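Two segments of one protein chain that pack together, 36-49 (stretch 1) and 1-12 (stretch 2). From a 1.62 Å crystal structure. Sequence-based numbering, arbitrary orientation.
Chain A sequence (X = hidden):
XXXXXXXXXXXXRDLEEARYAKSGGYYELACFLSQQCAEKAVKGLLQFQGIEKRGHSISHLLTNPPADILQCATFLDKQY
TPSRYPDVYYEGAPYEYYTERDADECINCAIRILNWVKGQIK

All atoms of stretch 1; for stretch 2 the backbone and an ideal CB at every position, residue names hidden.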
# COMPACT_ATOMS: atom_id res chain seq x y z
N GLN A 36 -0.09 3.54 0.70
CA GLN A 36 -1.39 4.17 0.73
C GLN A 36 -2.31 3.55 -0.26
O GLN A 36 -3.50 3.34 0.05
CB GLN A 36 -1.31 5.66 0.45
CG GLN A 36 -0.55 6.37 1.57
CD GLN A 36 -1.50 6.52 2.78
OE1 GLN A 36 -1.07 6.20 3.92
NE2 GLN A 36 -2.71 6.92 2.55
N CYS A 37 -1.83 3.25 -1.51
CA CYS A 37 -2.61 2.60 -2.50
C CYS A 37 -3.19 1.27 -1.96
O CYS A 37 -4.41 1.07 -2.10
CB CYS A 37 -1.71 2.38 -3.75
SG CYS A 37 -2.59 1.29 -4.99
N ALA A 38 -2.32 0.44 -1.44
CA ALA A 38 -2.77 -0.90 -0.98
C ALA A 38 -3.77 -0.77 0.15
O ALA A 38 -4.80 -1.47 0.15
CB ALA A 38 -1.52 -1.72 -0.59
N GLU A 39 -3.41 0.13 1.11
CA GLU A 39 -4.33 0.31 2.28
C GLU A 39 -5.72 0.79 1.80
O GLU A 39 -6.75 0.25 2.25
CB GLU A 39 -3.70 1.34 3.29
CG GLU A 39 -4.66 1.39 4.58
CD GLU A 39 -4.39 2.56 5.49
OE1 GLU A 39 -3.29 3.17 5.45
OE2 GLU A 39 -5.34 2.83 6.29
N LYS A 40 -5.85 1.76 0.92
CA LYS A 40 -7.12 2.22 0.44
C LYS A 40 -7.87 1.13 -0.31
O LYS A 40 -9.10 0.97 -0.16
CB LYS A 40 -6.97 3.49 -0.37
CG LYS A 40 -6.70 4.87 0.44
CD LYS A 40 -6.14 4.93 1.83
CE LYS A 40 -6.13 6.34 2.33
NZ LYS A 40 -5.70 6.21 3.69
N ALA A 41 -7.19 0.39 -1.17
CA ALA A 41 -7.84 -0.73 -1.88
C ALA A 41 -8.40 -1.77 -0.93
O ALA A 41 -9.53 -2.14 -1.18
CB ALA A 41 -6.76 -1.38 -2.77
N VAL A 42 -7.64 -2.16 0.07
CA VAL A 42 -8.11 -3.21 1.03
C VAL A 42 -9.23 -2.60 1.83
O VAL A 42 -10.23 -3.31 2.02
CB VAL A 42 -6.97 -3.71 1.83
CG1 VAL A 42 -7.47 -4.62 2.94
CG2 VAL A 42 -6.08 -4.54 0.86
N LYS A 43 -9.19 -1.30 2.15
CA LYS A 43 -10.41 -0.81 2.89
C LYS A 43 -11.66 -0.76 1.99
O LYS A 43 -12.87 -0.93 2.51
CB LYS A 43 -10.07 0.62 3.48
CG LYS A 43 -9.37 0.44 4.77
CD LYS A 43 -8.80 1.64 5.43
CE LYS A 43 -8.37 1.34 6.87
NZ LYS A 43 -7.39 2.46 7.30
N GLY A 44 -11.47 -0.55 0.72
CA GLY A 44 -12.50 -0.58 -0.27
C GLY A 44 -13.12 -2.00 -0.29
O GLY A 44 -14.31 -2.19 -0.38
N LEU A 45 -12.21 -2.98 -0.34
CA LEU A 45 -12.71 -4.39 -0.36
C LEU A 45 -13.48 -4.71 0.92
O LEU A 45 -14.55 -5.38 0.87
CB LEU A 45 -11.51 -5.34 -0.43
CG LEU A 45 -11.85 -6.86 -0.39
CD1 LEU A 45 -12.59 -7.21 -1.60
CD2 LEU A 45 -10.52 -7.62 -0.16
N LEU A 46 -12.95 -4.31 2.04
CA LEU A 46 -13.64 -4.64 3.38
C LEU A 46 -14.99 -3.99 3.37
O LEU A 46 -16.00 -4.60 3.90
CB LEU A 46 -12.84 -4.11 4.49
CG LEU A 46 -11.92 -5.12 5.15
CD1 LEU A 46 -11.37 -6.05 4.11
CD2 LEU A 46 -10.90 -4.37 6.03
N GLN A 47 -15.12 -2.79 2.82
CA GLN A 47 -16.44 -2.19 2.79
C GLN A 47 -17.36 -2.90 1.88
O GLN A 47 -18.58 -3.06 2.22
CB GLN A 47 -16.39 -0.67 2.35
CG GLN A 47 -17.70 0.08 2.61
CD GLN A 47 -17.51 1.64 2.57
OE1 GLN A 47 -16.56 2.24 3.13
NE2 GLN A 47 -18.44 2.27 1.92
N PHE A 48 -16.88 -3.37 0.72
CA PHE A 48 -17.72 -4.06 -0.24
C PHE A 48 -18.20 -5.34 0.38
O PHE A 48 -19.35 -5.80 0.07
CB PHE A 48 -16.89 -4.40 -1.48
CG PHE A 48 -17.60 -5.28 -2.48
CD1 PHE A 48 -18.47 -4.74 -3.49
CD2 PHE A 48 -17.38 -6.65 -2.41
CE1 PHE A 48 -19.12 -5.63 -4.40
CE2 PHE A 48 -18.02 -7.58 -3.34
CZ PHE A 48 -18.88 -7.03 -4.31
N GLN A 49 -17.37 -5.91 1.27
CA GLN A 49 -17.67 -7.25 1.89
C GLN A 49 -18.54 -7.07 3.12
O GLN A 49 -19.02 -8.10 3.71
CB GLN A 49 -16.39 -7.95 2.31
CG GLN A 49 -15.48 -8.28 1.11
CD GLN A 49 -14.21 -8.92 1.60
OE1 GLN A 49 -13.63 -8.52 2.61
NE2 GLN A 49 -13.74 -9.94 0.85
N UNK A 1 -17.65 10.19 5.21
CA UNK A 1 -18.19 8.92 4.65
C UNK A 1 -17.63 8.66 3.22
O UNK A 1 -17.38 9.63 2.47
CB UNK A 1 -19.72 8.97 4.61
N UNK A 2 -17.46 7.38 2.87
CA UNK A 2 -17.01 7.02 1.52
C UNK A 2 -17.76 5.82 1.08
O UNK A 2 -18.21 5.09 1.93
CB UNK A 2 -15.50 6.76 1.46
N UNK A 3 -17.89 5.70 -0.24
CA UNK A 3 -18.41 4.55 -0.94
C UNK A 3 -17.21 3.68 -1.35
O UNK A 3 -16.08 4.08 -1.37
CB UNK A 3 -19.25 4.97 -2.15
N UNK A 4 -17.50 2.44 -1.73
CA UNK A 4 -16.41 1.53 -2.14
C UNK A 4 -15.68 2.20 -3.33
O UNK A 4 -14.45 2.17 -3.36
CB UNK A 4 -16.95 0.15 -2.52
N UNK A 5 -16.40 2.79 -4.29
CA UNK A 5 -15.77 3.33 -5.46
C UNK A 5 -14.83 4.47 -5.05
O UNK A 5 -13.83 4.67 -5.72
CB UNK A 5 -16.82 3.81 -6.46
N UNK A 6 -15.12 5.15 -3.96
CA UNK A 6 -14.18 6.24 -3.52
C UNK A 6 -12.89 5.67 -3.01
O UNK A 6 -11.82 6.27 -3.28
CB UNK A 6 -14.81 7.11 -2.43
N UNK A 7 -12.93 4.58 -2.24
CA UNK A 7 -11.69 3.96 -1.77
C UNK A 7 -10.84 3.55 -3.00
O UNK A 7 -9.63 3.75 -2.98
CB UNK A 7 -11.99 2.75 -0.88
N UNK A 8 -11.50 2.91 -4.01
CA UNK A 8 -10.74 2.46 -5.17
C UNK A 8 -10.21 3.69 -5.94
O UNK A 8 -9.03 3.64 -6.43
CB UNK A 8 -11.61 1.58 -6.07
N UNK A 9 -10.96 4.79 -6.12
CA UNK A 9 -10.40 5.95 -6.83
C UNK A 9 -9.22 6.44 -6.00
O UNK A 9 -8.20 6.84 -6.71
CB UNK A 9 -11.44 7.05 -7.04
N UNK A 10 -9.32 6.51 -4.67
CA UNK A 10 -8.17 7.02 -3.88
C UNK A 10 -7.00 6.11 -4.16
O UNK A 10 -5.83 6.60 -4.33
CB UNK A 10 -8.47 7.07 -2.38
N UNK A 11 -7.25 4.81 -4.26
CA UNK A 11 -6.06 3.93 -4.46
C UNK A 11 -5.50 4.10 -5.86
O UNK A 11 -4.23 4.06 -5.96
CB UNK A 11 -6.42 2.46 -4.23
N UNK A 12 -6.33 4.28 -6.89
CA UNK A 12 -5.82 4.42 -8.25
C UNK A 12 -5.01 5.71 -8.33
O UNK A 12 -3.97 5.80 -8.95
CB UNK A 12 -6.96 4.42 -9.27

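The two segments run nearly antiparallel, their helix axes inclined at 166° and 7.7 Å apart at closest approach, so ascending positions in stretch 2 meet descending positions in stretch 1.

Position 1 has nothing of stretch 1 within 5.5 Å of its ideal CB and could hold almost any residue; it is Met 1. At position 2 the backbone is extended (phi/psi -140/154) and CB points toward stretch 1, yet the nearest atom, Gln 47 OE1, is 4.9 Å away. A long, flexible or polar side chain would suit this edge. The residue is Lys 2, whose backbone matters more than its side chain: Gln 47 NE2 donates a hydrogen bond to Lys 2 O at 2.8 Å, nearly linear at 173°.

Position 3 directs CB away and immediately precedes the helix. Small polar N-cap residues such as Ser, Thr, Asp or Asn would be expected, but the residue is Arg 3, and its backbone takes part instead, Arg 3 N donating to the OD1 atom of the residue at position 6 at 3.0 Å.

Position 4 points sideways, with its ideal CB 4.1 Å from Gly 44 O and 4.7 Å from Phe 48 CB. A medium apolar side chain, Val, Ile or Leu, would fit. Val 4 places CG1 3.6 Å from Gly 44 O and CG2 3.9 Å from Phe 48 CB, covering the helix surface between them.

Position 5 points away and position 6 is out of reach, so stretch 1 sets no limit on either; at position 6, three residues after the N-cap, an acceptor such as Asp, Glu or Gln could take the free backbone N-H of position 3. They are Glu 5 and Asp 6, the latter supplying the acceptor for Arg 3 N.

Position 7 is the most telling. Its CB points toward stretch 1 and lies close to Gly 44 CA, where the absence of a side chain leaves room for it. Beyond lie the aliphatic part of Lys 43 and the amide of Gln 47, so a large side chain is favoured, whether aromatic or long and aliphatic; one with a polar edge could also use the amide. Trp 7 fills the site as a knob among Lys 40, Lys 43, Gly 44 and Gln 47. Lys 43 CB sits over its six-membered ring, 3.5 Å from the centroid, in a CH-pi contact, while at the ring edge Trp 7 NE1 donates to Gln 47 OE1 at 2.9 Å. The Gln 47 amide thus bonds through both its ends.

Position 8 points sideways, and a branched or long apolar chain could still reach stretch 1. Ile 8 does so, with CD1 3.9 Å from Ala 41 O. Position 9 is out of reach and holds Lys 9.

Position 10 points toward the stem of Lys 40, its ideal CB 4.0 Å from Lys 40 CG, and a side chain with a few methylenes, such as Gln, Glu, Met or Lys, could lie along it; Gln 10 does so, covering part of Lys 40.

At position 11 the ideal CB is only 3.2 Å from Cys 37 O, and the CA atoms of the pair are 4.2 Å apart, so Ala, Gly or perhaps Ser is indicated. Ala 11 sets its CB 4.1 Å from Ala 41 CB and 4.2 Å from Cys 37 SG. Position 12 turns away and carries Glu 12.

Stretch 2, residues 1-12: MKRVEDWIKQAE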
# COMPACT_ATOMS: atom_id res chain seq x y z
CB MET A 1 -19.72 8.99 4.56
CG MET A 1 -20.32 8.67 5.88
SD MET A 1 -22.13 8.99 5.79
CE MET A 1 -22.53 7.61 4.68
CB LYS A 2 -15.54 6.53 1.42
CG LYS A 2 -14.56 7.43 2.06
CD LYS A 2 -13.17 6.87 1.89
CE LYS A 2 -12.14 7.77 2.55
NZ LYS A 2 -10.82 7.17 2.66
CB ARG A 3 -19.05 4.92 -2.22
CG ARG A 3 -20.51 5.43 -1.94
CD ARG A 3 -21.09 5.70 -3.24
NE ARG A 3 -20.64 7.03 -3.66
CZ ARG A 3 -21.22 7.73 -4.62
NH1 ARG A 3 -22.27 7.20 -5.29
NH2 ARG A 3 -20.77 8.96 -4.88
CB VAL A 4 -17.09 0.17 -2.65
CG1 VAL A 4 -15.95 -0.79 -3.32
CG2 VAL A 4 -17.58 -0.57 -1.43
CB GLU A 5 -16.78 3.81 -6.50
CG GLU A 5 -17.80 4.86 -6.04
CD GLU A 5 -18.96 5.10 -7.14
OE1 GLU A 5 -19.95 4.28 -7.18
OE2 GLU A 5 -18.91 6.11 -7.93
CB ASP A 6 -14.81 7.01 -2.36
CG ASP A 6 -15.97 7.80 -2.84
OD1 ASP A 6 -17.00 7.91 -2.07
OD2 ASP A 6 -15.90 8.29 -3.99
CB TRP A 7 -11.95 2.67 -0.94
CG TRP A 7 -12.53 3.02 0.42
CD1 TRP A 7 -13.86 2.82 0.79
CD2 TRP A 7 -11.84 3.42 1.54
NE1 TRP A 7 -14.00 3.04 2.12
CE2 TRP A 7 -12.79 3.44 2.63
CE3 TRP A 7 -10.52 3.80 1.80
CZ2 TRP A 7 -12.43 3.81 3.92
CZ3 TRP A 7 -10.13 4.17 3.08
CH2 TRP A 7 -11.12 4.17 4.18
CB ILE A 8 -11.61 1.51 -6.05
CG1 ILE A 8 -12.04 0.29 -5.24
CG2 ILE A 8 -10.80 1.06 -7.31
CD1 ILE A 8 -10.93 -0.44 -4.39
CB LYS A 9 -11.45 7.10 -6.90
CG LYS A 9 -12.46 6.91 -8.02
CD LYS A 9 -13.29 8.19 -8.23
CE LYS A 9 -14.42 8.29 -7.32
NZ LYS A 9 -15.36 9.51 -7.80
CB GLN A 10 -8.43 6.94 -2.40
CG GLN A 10 -9.35 8.03 -1.94
CD GLN A 10 -9.34 7.96 -0.41
OE1 GLN A 10 -8.49 8.58 0.30
NE2 GLN A 10 -10.21 7.11 0.10
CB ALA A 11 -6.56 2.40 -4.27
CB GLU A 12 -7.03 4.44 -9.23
CG GLU A 12 -7.62 3.11 -9.09
CD GLU A 12 -8.49 2.73 -10.10
OE1 GLU A 12 -9.35 3.65 -10.37
OE2 GLU A 12 -8.29 1.49 -10.53
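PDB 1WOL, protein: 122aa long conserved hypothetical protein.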